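Local coordinates for F-actin-capping protein subunit alpha (Dictyostelium discoideum, PDB 4AKR) that caps the fast-growing barbed ends of actin filaments independently of calcium, blocking subunit exchange there without severing the filament, at residues E106-Q109 / D110-Q113. Residues are numbered along the deposited sequence; the frame is centred on the assembly and turned at random.
Sequences EIEQ and DIEQ
Glu108 and Ile111, and Gln109 and Glu112, are joined by backbone hydrogen bonds across two overlapping turns, the first of type I with Gln109 and Asp110 at its corners. The amide of Glu112 donates to Gln109 O over 3.2 Å. The bond from Ile111 N to Glu108 O is weak, stretched to 3.5 Å. Glu108 O has a firmer partner in a water, which donates to it and also to Glu112 OE1, each over 2.7 Å. An acidic side chain suits this place because both ends of the bridge are acceptors, and one water can supply both protons.

The turns lead from strand 96-102 of the four-stranded antiparallel sheet into helix 112-129, and Ile111 sits at the N-cap. Isoleucine has no polar group with which to cap the helix, but its apolar side chain suits the buried position.

Side-chain van der Waals contacts join the two segments. The CG2 methyl of Ile107 meets a carboxylate oxygen, Glu112 OE1, at 3.3 Å, while the isoleucine also packs on Leu80 of strand 78-81. Glu112 CG stands anti to the backbone N (chi1 173°) and the chain then bends, turning the carboxylate back toward Ile107; OE1 is also salt-bridged to Arg115 within the helix. Gln109 lies alongside Glu112 and points the same way, its OE1 3.9 Å from Glu112 CG and its amide plane 37° from the carboxylate; a flexible polar chain fits this exposed edge. Glu108 crosses Ile111, with OE1 3.8 Å from the CD1 methyl.

Charge gathers on the Glu108 side. Glu108 OE1 and Asp110 OD1 stand 4.3 Å apart, a proximity probably eased by Lys141, whose NZ forms salt bridges with both carboxylates and so ties the turn to strand 134-142; Thr140 of that strand hydrogen-bonds Glu108 OE2.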
ATOM      1  N   GLU A 106      37.388 -14.294   1.133  1.00 29.71           N
ATOM      2  CA  GLU A 106      36.365 -13.266   1.352  1.00 28.59           C
ATOM      3  C   GLU A 106      35.973 -13.135   2.818  1.00 27.56           C
ATOM      4  O   GLU A 106      35.567 -12.069   3.273  1.00 26.68           O
ATOM      5  CB  GLU A 106      35.101 -13.574   0.550  1.00 28.29           C
ATOM      6  CG  GLU A 106      35.276 -13.560  -0.959  1.00 30.56           C
ATOM      7  CD  GLU A 106      36.107 -14.718  -1.468  1.00 29.43           C
ATOM      8  OE1 GLU A 106      35.848 -15.864  -1.060  1.00 29.41           O
ATOM      9  OE2 GLU A 106      37.010 -14.483  -2.290  1.00 32.44           O
ATOM     10  N   ILE A 107      36.081 -14.232   3.553  1.00 27.06           N
ATOM     11  CA  ILE A 107      35.729 -14.233   4.964  1.00 25.62           C
ATOM     12  C   ILE A 107      36.938 -13.834   5.800  1.00 26.63           C
ATOM     13  O   ILE A 107      38.029 -14.380   5.629  1.00 28.62           O
ATOM     14  CB  ILE A 107      35.236 -15.634   5.392  1.00 24.42           C
ATOM     15  CG1 ILE A 107      34.049 -16.047   4.509  1.00 23.34           C
ATOM     16  CG2 ILE A 107      34.863 -15.631   6.873  1.00 22.17           C
ATOM     17  CD1 ILE A 107      33.578 -17.478   4.713  1.00 22.47           C
ATOM     18  N   GLU A 108      36.749 -12.871   6.695  1.00 26.88           N
ATOM     19  CA  GLU A 108      37.836 -12.423   7.557  1.00 27.42           C
ATOM     20  C   GLU A 108      38.027 -13.408   8.702  1.00 26.98           C
ATOM     21  O   GLU A 108      37.260 -13.409   9.665  1.00 25.15           O
ATOM     22  CB  GLU A 108      37.533 -11.028   8.102  1.00 28.94           C
ATOM     23  CG  GLU A 108      37.618  -9.944   7.045  1.00 30.95           C
ATOM     24  CD  GLU A 108      37.085  -8.619   7.529  1.00 32.89           C
ATOM     25  OE1 GLU A 108      37.519  -8.159   8.610  1.00 33.74           O
ATOM     26  OE2 GLU A 108      36.232  -8.036   6.823  1.00 34.49           O
ATOM     27  N   GLN A 109      39.063 -14.241   8.592  1.00 27.40           N
ATOM     28  CA  GLN A 109      39.350 -15.254   9.604  1.00 25.87           C
ATOM     29  C   GLN A 109      39.708 -14.724  10.990  1.00 25.90           C
ATOM     30  O   GLN A 109      39.393 -15.361  11.988  1.00 25.73           O
ATOM     31  CB  GLN A 109      40.481 -16.182   9.130  1.00 26.43           C
ATOM     32  CG  GLN A 109      40.167 -17.007   7.889  1.00 24.69           C
ATOM     33  CD  GLN A 109      38.861 -17.766   8.005  1.00 22.66           C
ATOM     34  OE1 GLN A 109      38.594 -18.407   9.012  1.00 23.19           O
ATOM     35  NE2 GLN A 109      38.043 -17.700   6.962  1.00 24.32           N
ATOM     36  N   ASP A 110      40.355 -13.567  11.067  1.00 26.12           N
ATOM     37  CA  ASP A 110      40.757 -13.051  12.372  1.00 28.15           C
ATOM     38  C   ASP A 110      39.631 -12.721  13.346  1.00 28.14           C
ATOM     39  O   ASP A 110      39.861 -12.642  14.549  1.00 29.54           O
ATOM     40  CB  ASP A 110      41.689 -11.844  12.210  1.00 31.30           C
ATOM     41  CG  ASP A 110      41.085 -10.736  11.372  1.00 34.75           C
ATOM     42  OD1 ASP A 110      39.867 -10.770  11.101  1.00 37.79           O
ATOM     43  OD2 ASP A 110      41.844  -9.823  10.987  1.00 36.95           O
ATOM     44  N   ILE A 111      38.415 -12.554  12.837  1.00 27.89           N
ATOM     45  CA  ILE A 111      37.269 -12.243  13.688  1.00 26.29           C
ATOM     46  C   ILE A 111      36.158 -13.276  13.476  1.00 25.97           C
ATOM     47  O   ILE A 111      35.056 -13.142  14.005  1.00 26.48           O
ATOM     48  CB  ILE A 111      36.715 -10.843  13.365  1.00 25.33           C
ATOM     49  CG1 ILE A 111      36.147 -10.822  11.950  1.00 23.85           C
ATOM     50  CG2 ILE A 111      37.827  -9.819  13.445  1.00 26.62           C
ATOM     51  CD1 ILE A 111      35.517  -9.503  11.576  1.00 25.42           C
ATOM     52  N   GLU A 112      36.466 -14.308  12.703  1.00 25.13           N
ATOM     53  CA  GLU A 112      35.508 -15.363  12.379  1.00 23.12           C
ATOM     54  C   GLU A 112      34.886 -16.030  13.597  1.00 22.13           C
ATOM     55  O   GLU A 112      33.758 -16.511  13.522  1.00 22.09           O
ATOM     56  CB  GLU A 112      36.192 -16.405  11.484  1.00 22.18           C
ATOM     57  CG  GLU A 112      35.390 -17.672  11.171  1.00 23.20           C
ATOM     58  CD  GLU A 112      34.060 -17.408  10.482  1.00 23.16           C
ATOM     59  OE1 GLU A 112      33.872 -16.305   9.925  1.00 23.87           O
ATOM     60  OE2 GLU A 112      33.207 -18.320  10.491  1.00 22.77           O
ATOM     61  N   GLN A 113      35.604 -16.062  14.719  1.00 22.08           N
ATOM     62  CA  GLN A 113      35.059 -16.692  15.918  1.00 22.00           C
ATOM     63  C   GLN A 113      33.891 -15.885  16.459  1.00 20.97           C
ATOM     64  O   GLN A 113      32.989 -16.430  17.091  1.00 20.87           O
ATOM     65  CB  GLN A 113      36.134 -16.862  17.001  1.00 23.53           C
ATOM     66  CG  GLN A 113      37.227 -17.861  16.619  1.00 26.30           C
ATOM     67  CD  GLN A 113      38.065 -18.330  17.801  1.00 28.91           C
ATOM     68  OE1 GLN A 113      39.013 -19.097  17.632  1.00 29.92           O
ATOM     69  NE2 GLN A 113      37.714 -17.880  19.005  1.00 29.24           N
TER
HETATM   70  O   HOH W   1      34.631 -13.729   9.895  1.00 14.81           O